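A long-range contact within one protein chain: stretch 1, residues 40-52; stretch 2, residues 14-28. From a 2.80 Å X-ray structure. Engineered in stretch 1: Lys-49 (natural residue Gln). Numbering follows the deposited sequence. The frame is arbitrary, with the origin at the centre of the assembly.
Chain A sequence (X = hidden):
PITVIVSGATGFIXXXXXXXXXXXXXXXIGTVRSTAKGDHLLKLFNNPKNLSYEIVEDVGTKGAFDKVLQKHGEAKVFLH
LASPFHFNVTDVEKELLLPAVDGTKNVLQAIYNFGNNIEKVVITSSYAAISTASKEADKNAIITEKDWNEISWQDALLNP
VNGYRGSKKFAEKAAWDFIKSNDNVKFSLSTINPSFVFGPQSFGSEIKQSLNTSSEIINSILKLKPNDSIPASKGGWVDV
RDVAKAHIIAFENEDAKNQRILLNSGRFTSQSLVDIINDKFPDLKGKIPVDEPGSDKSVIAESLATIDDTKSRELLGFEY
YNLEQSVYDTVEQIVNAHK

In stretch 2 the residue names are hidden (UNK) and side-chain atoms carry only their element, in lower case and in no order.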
# COMPACT_ATOMS: atom_id res chain seq x y z
N HIS A 40 -15.72 15.00 -2.62
CA HIS A 40 -14.94 14.67 -3.81
C HIS A 40 -15.06 13.20 -4.15
O HIS A 40 -15.32 12.82 -5.30
CB HIS A 40 -13.49 15.04 -3.58
CG HIS A 40 -12.63 14.79 -4.77
ND1 HIS A 40 -12.91 15.33 -6.01
CD2 HIS A 40 -11.52 14.03 -4.93
CE1 HIS A 40 -12.00 14.92 -6.87
NE2 HIS A 40 -11.15 14.13 -6.24
N LEU A 41 -14.88 12.35 -3.14
CA LEU A 41 -14.94 10.91 -3.37
C LEU A 41 -16.30 10.51 -3.91
O LEU A 41 -16.39 9.75 -4.88
CB LEU A 41 -14.62 10.17 -2.08
CG LEU A 41 -14.51 8.67 -2.23
CD1 LEU A 41 -13.23 8.32 -2.97
CD2 LEU A 41 -14.56 8.03 -0.85
N LEU A 42 -17.38 11.01 -3.30
CA LEU A 42 -18.69 10.59 -3.79
C LEU A 42 -18.93 11.08 -5.22
O LEU A 42 -19.63 10.40 -5.98
CB LEU A 42 -19.81 11.04 -2.86
CG LEU A 42 -19.74 10.71 -1.36
CD1 LEU A 42 -21.13 10.78 -0.77
CD2 LEU A 42 -19.10 9.36 -1.02
N LYS A 43 -18.33 12.20 -5.62
CA LYS A 43 -18.55 12.70 -6.97
C LYS A 43 -17.79 11.88 -8.02
O LYS A 43 -18.31 11.60 -9.10
CB LYS A 43 -18.16 14.17 -7.07
CG LYS A 43 -19.10 15.11 -6.36
CD LYS A 43 -18.93 16.49 -6.92
CE LYS A 43 -18.61 17.49 -5.83
NZ LYS A 43 -19.09 18.83 -6.25
N LEU A 44 -16.53 11.52 -7.73
CA LEU A 44 -15.79 10.63 -8.63
C LEU A 44 -16.62 9.41 -9.01
O LEU A 44 -16.65 9.01 -10.17
CB LEU A 44 -14.48 10.19 -7.99
CG LEU A 44 -13.43 11.31 -7.92
CD1 LEU A 44 -12.19 10.89 -7.12
CD2 LEU A 44 -13.04 11.76 -9.32
N PHE A 45 -17.32 8.82 -8.04
CA PHE A 45 -18.12 7.63 -8.30
C PHE A 45 -19.56 7.97 -8.66
O PHE A 45 -20.38 7.06 -8.81
CB PHE A 45 -18.08 6.69 -7.08
CG PHE A 45 -16.76 5.98 -6.91
CD1 PHE A 45 -16.47 4.84 -7.63
CD2 PHE A 45 -15.81 6.47 -6.02
CE1 PHE A 45 -15.25 4.19 -7.48
CE2 PHE A 45 -14.59 5.84 -5.87
CZ PHE A 45 -14.31 4.70 -6.59
N ASN A 46 -19.88 9.25 -8.80
CA ASN A 46 -21.21 9.70 -9.19
C ASN A 46 -22.27 9.30 -8.17
O ASN A 46 -23.36 8.89 -8.53
CB ASN A 46 -21.58 9.19 -10.58
CG ASN A 46 -20.78 9.88 -11.67
OD1 ASN A 46 -20.73 11.12 -11.73
ND2 ASN A 46 -20.14 9.09 -12.53
N ASN A 47 -21.94 9.45 -6.89
CA ASN A 47 -22.85 9.31 -5.76
C ASN A 47 -23.72 8.05 -5.86
O ASN A 47 -24.97 8.17 -5.90
CB ASN A 47 -23.71 10.56 -5.60
CG ASN A 47 -22.91 11.84 -5.68
OD1 ASN A 47 -22.63 12.33 -6.78
ND2 ASN A 47 -22.55 12.38 -4.53
N PRO A 48 -23.14 6.87 -5.91
CA PRO A 48 -23.95 5.66 -5.87
C PRO A 48 -24.64 5.50 -4.52
O PRO A 48 -24.25 6.11 -3.51
CB PRO A 48 -22.93 4.54 -6.12
CG PRO A 48 -21.65 5.09 -5.66
CD PRO A 48 -21.69 6.57 -5.91
N LYS A 49 -25.69 4.68 -4.52
CA LYS A 49 -26.44 4.34 -3.31
C LYS A 49 -25.55 3.65 -2.29
O LYS A 49 -25.68 3.88 -1.08
CB LYS A 49 -27.61 3.43 -3.68
CG LYS A 49 -27.21 2.34 -4.71
CD LYS A 49 -28.34 1.36 -5.08
CE LYS A 49 -29.42 2.02 -5.93
NZ LYS A 49 -28.88 2.70 -7.16
N ASN A 50 -24.63 2.80 -2.75
CA ASN A 50 -23.82 1.94 -1.90
C ASN A 50 -22.64 2.66 -1.24
O ASN A 50 -21.81 1.98 -0.62
CB ASN A 50 -23.27 0.78 -2.73
CG ASN A 50 -24.30 -0.29 -2.99
OD1 ASN A 50 -25.37 -0.31 -2.37
ND2 ASN A 50 -23.98 -1.19 -3.93
N LEU A 51 -22.52 3.98 -1.36
CA LEU A 51 -21.31 4.67 -0.96
C LEU A 51 -21.64 5.84 -0.07
O LEU A 51 -22.54 6.63 -0.38
CB LEU A 51 -20.52 5.17 -2.18
CG LEU A 51 -19.20 5.88 -1.86
CD1 LEU A 51 -18.16 4.99 -1.17
CD2 LEU A 51 -18.62 6.46 -3.12
N SER A 52 -20.90 5.98 1.02
CA SER A 52 -21.08 7.10 1.94
C SER A 52 -19.81 7.23 2.75
O SER A 52 -18.95 6.33 2.76
CB SER A 52 -22.29 6.89 2.85
OG SER A 52 -22.12 5.72 3.62
N UNK A 14 -6.51 2.93 -1.62
CA UNK A 14 -7.86 2.86 -1.05
C UNK A 14 -8.93 3.09 -2.11
O UNK A 14 -9.89 2.32 -2.21
c UNK A 14 -8.01 3.86 0.09
N UNK A 15 -8.77 4.15 -2.92
CA UNK A 15 -9.72 4.40 -4.00
C UNK A 15 -9.93 3.15 -4.84
O UNK A 15 -11.06 2.85 -5.27
c UNK A 15 -9.12 6.88 -4.12
o UNK A 15 -9.43 7.97 -6.25
c UNK A 15 -9.22 5.56 -4.87
c UNK A 15 -9.23 8.09 -5.04
n UNK A 15 -9.11 9.28 -4.47
N UNK A 16 -8.87 2.39 -5.08
CA UNK A 16 -9.00 1.17 -5.86
C UNK A 16 -9.81 0.12 -5.11
O UNK A 16 -10.69 -0.53 -5.69
c UNK A 16 -7.03 1.35 -7.42
c UNK A 16 -7.62 0.66 -6.24
n UNK A 16 -5.88 2.56 -8.85
n UNK A 16 -7.53 1.21 -8.70
c UNK A 16 -5.98 2.21 -7.52
c UNK A 16 -6.82 1.94 -9.54
N UNK A 17 -9.54 -0.04 -3.81
CA UNK A 17 -10.34 -0.93 -2.99
C UNK A 17 -11.82 -0.52 -3.05
O UNK A 17 -12.71 -1.35 -3.24
c UNK A 17 -10.84 -1.53 -0.59
c UNK A 17 -9.81 -0.93 -1.54
c UNK A 17 -8.47 -1.68 -1.47
N UNK A 18 -12.08 0.78 -2.92
CA UNK A 18 -13.45 1.27 -2.93
C UNK A 18 -14.14 0.91 -4.24
O UNK A 18 -15.26 0.38 -4.24
c UNK A 18 -14.80 3.39 -3.05
c UNK A 18 -13.46 2.79 -2.67
c UNK A 18 -13.17 3.07 -1.21
N UNK A 19 -13.49 1.21 -5.36
CA UNK A 19 -14.04 0.87 -6.67
C UNK A 19 -14.34 -0.62 -6.78
O UNK A 19 -15.42 -1.02 -7.22
c UNK A 19 -13.59 1.06 -9.17
c UNK A 19 -13.06 1.29 -7.77
c UNK A 19 -11.79 2.52 -10.20
c UNK A 19 -12.52 1.16 -10.24
n UNK A 19 -11.57 3.16 -11.55
N UNK A 20 -13.40 -1.46 -6.36
CA UNK A 20 -13.65 -2.90 -6.44
C UNK A 20 -14.74 -3.33 -5.47
O UNK A 20 -15.58 -4.17 -5.82
c UNK A 20 -12.37 -3.68 -6.21
c UNK A 20 -10.21 -4.37 -7.19
c UNK A 20 -11.26 -3.31 -7.17
n UNK A 20 -9.02 -4.02 -7.66
o UNK A 20 -10.46 -5.50 -6.78
N UNK A 21 -14.74 -2.78 -4.25
CA UNK A 21 -15.81 -3.09 -3.30
C UNK A 21 -17.18 -2.71 -3.87
O UNK A 21 -18.12 -3.50 -3.78
c UNK A 21 -14.62 -3.03 -0.93
c UNK A 21 -15.57 -2.39 -1.97
c UNK A 21 -15.10 -4.43 -0.49
c UNK A 21 -14.48 -2.12 0.27
N UNK A 22 -17.31 -1.51 -4.45
CA UNK A 22 -18.61 -1.10 -4.99
C UNK A 22 -19.10 -2.05 -6.06
O UNK A 22 -20.30 -2.35 -6.14
c UNK A 22 -18.45 1.44 -4.58
c UNK A 22 -19.64 1.42 -3.59
c UNK A 22 -18.54 0.30 -5.58
c UNK A 22 -18.39 2.75 -5.36
N UNK A 23 -18.19 -2.54 -6.90
CA UNK A 23 -18.56 -3.43 -7.99
C UNK A 23 -18.94 -4.83 -7.53
O UNK A 23 -19.43 -5.62 -8.34
c UNK A 23 -17.44 -3.53 -9.02
N UNK A 24 -18.70 -5.18 -6.27
CA UNK A 24 -19.21 -6.41 -5.68
C UNK A 24 -20.42 -6.15 -4.79
O UNK A 24 -20.74 -6.96 -3.92
c UNK A 24 -15.38 -9.62 -5.28
c UNK A 24 -15.75 -8.16 -5.09
n UNK A 24 -13.92 -9.86 -5.49
c UNK A 24 -17.07 -7.83 -5.81
c UNK A 24 -18.10 -7.14 -4.91
N UNK A 25 -21.08 -5.00 -4.97
CA UNK A 25 -22.31 -4.66 -4.27
C UNK A 25 -22.17 -4.74 -2.74
O UNK A 25 -23.11 -5.12 -2.04
c UNK A 25 -23.63 -5.50 -6.29
o UNK A 25 -23.63 -4.43 -6.92
n UNK A 25 -23.74 -6.69 -6.89
c UNK A 25 -23.48 -5.52 -4.76
N UNK A 26 -21.01 -4.36 -2.21
CA UNK A 26 -20.93 -4.08 -0.78
C UNK A 26 -21.41 -2.67 -0.49
O UNK A 26 -21.39 -1.78 -1.36
c UNK A 26 -19.50 -4.23 -0.27
c UNK A 26 -18.21 -6.12 -1.33
c UNK A 26 -17.71 -7.40 -1.32
c UNK A 26 -17.96 -8.22 -0.23
c UNK A 26 -18.97 -5.63 -0.26
o UNK A 26 -17.47 -9.50 -0.22
c UNK A 26 -19.21 -6.48 0.83
c UNK A 26 -18.71 -7.77 0.84
N UNK A 27 -21.85 -2.45 0.74
CA UNK A 27 -22.11 -1.09 1.19
C UNK A 27 -20.83 -0.58 1.83
O UNK A 27 -20.30 -1.19 2.77
c UNK A 27 -23.30 -1.04 2.15
n UNK A 27 -25.85 0.96 2.02
o UNK A 27 -26.54 -1.02 2.88
c UNK A 27 -25.76 -0.36 2.16
c UNK A 27 -24.64 -1.05 1.40
N UNK A 28 -20.30 0.51 1.29
CA UNK A 28 -19.00 1.03 1.70
C UNK A 28 -19.20 2.31 2.50
O UNK A 28 -19.95 3.20 2.08
c UNK A 28 -18.09 1.28 0.49
c UNK A 28 -18.06 0.03 -0.36
c UNK A 28 -16.69 1.66 0.95

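Position 14 has one side-chain carbon, out of reach of stretch 1: Ala-14. Position 15 has three carbons, the third carrying one oxygen and one nitrogen, an amide. Its CB points sideways, but its end comes nearer, and the side-chain oxygen lies 4.1 Å from Leu-44 CD1; its backbone O meets the edge of the Phe-45 ring, 4.0 Å from CZ. The chain is long enough to be Gln-15, and that oxygen is OE1.

Position 16, a carbon and a five-membered ring with two nitrogens, points away: His-16. Position 17 has three carbons, branched at the first, and touches nothing here: Val-17. Position 18 has the same fork but points toward stretch 1, one methyl 3.7 Å from Phe-45 CE2. It is Val-18, and that methyl, CG1, also lies 4.2 Å from Leu-51 CD1.

Position 19 is four carbons in a row ending in nitrogen. Its CA and CB each lie 3.6 Å from Phe-45 CE1, while the end of the chain leads away: Lys-19. Position 20, another three-carbon amide, points away: Gln-20. Position 21, four carbons forked at the second, is out of reach: Leu-21.

Position 22 repeats that fork but points toward stretch 1, and one terminal carbon lies 3.6 Å from Phe-45 CD1 and 4.0 Å from Pro-48 CG. It is Leu-22; that carbon, CD1, makes an off-centre CH-pi contact with the ring, and its CD2 lies 4.1 Å from Leu-51 CB.

Position 23, one carbon pointing away, is Ala-23. Position 24, four carbons ending in nitrogen, also points away: Lys-24. Position 25 has two carbons, the second bearing oxygen and nitrogen, and its CA is 3.9 Å from Asn-50 ND2: Asn-25. Its positive phi suits the turn out of the helix.

Position 26 is a six-carbon ring bearing oxygen, directed away; only its backbone O comes close, 3.5 Å from Asn-50 CB. It is Tyr-26. Position 27 is a three-carbon amide with a side-chain carbon 3.9 Å from Asn-50 OD1: Gln-27, that carbon being CG. Position 28, three carbons forked at the first, has its CB 4.1 Å from Leu-51 CD1: Val-28.

The contact joins two rules. On the helix, positions 15, 18, 19 and 22 recur at three- and four-residue spacing, so one stripe receives Phe-45. Beyond the helix, parallel strands pair through the backbone: Val-28 N donates to Asn-50 O at 2.8 Å, nearly straight, and Ser-52 N donates to Val-28 O at 3.1 Å. Leu-51 and Val-28 share a sheet face, and Leu-51 also reaches Val-18 and Leu-22, tying strand pairing to helix packing.

Stretch 2, residues 14-28: AQHVVKQLLAKNYQV
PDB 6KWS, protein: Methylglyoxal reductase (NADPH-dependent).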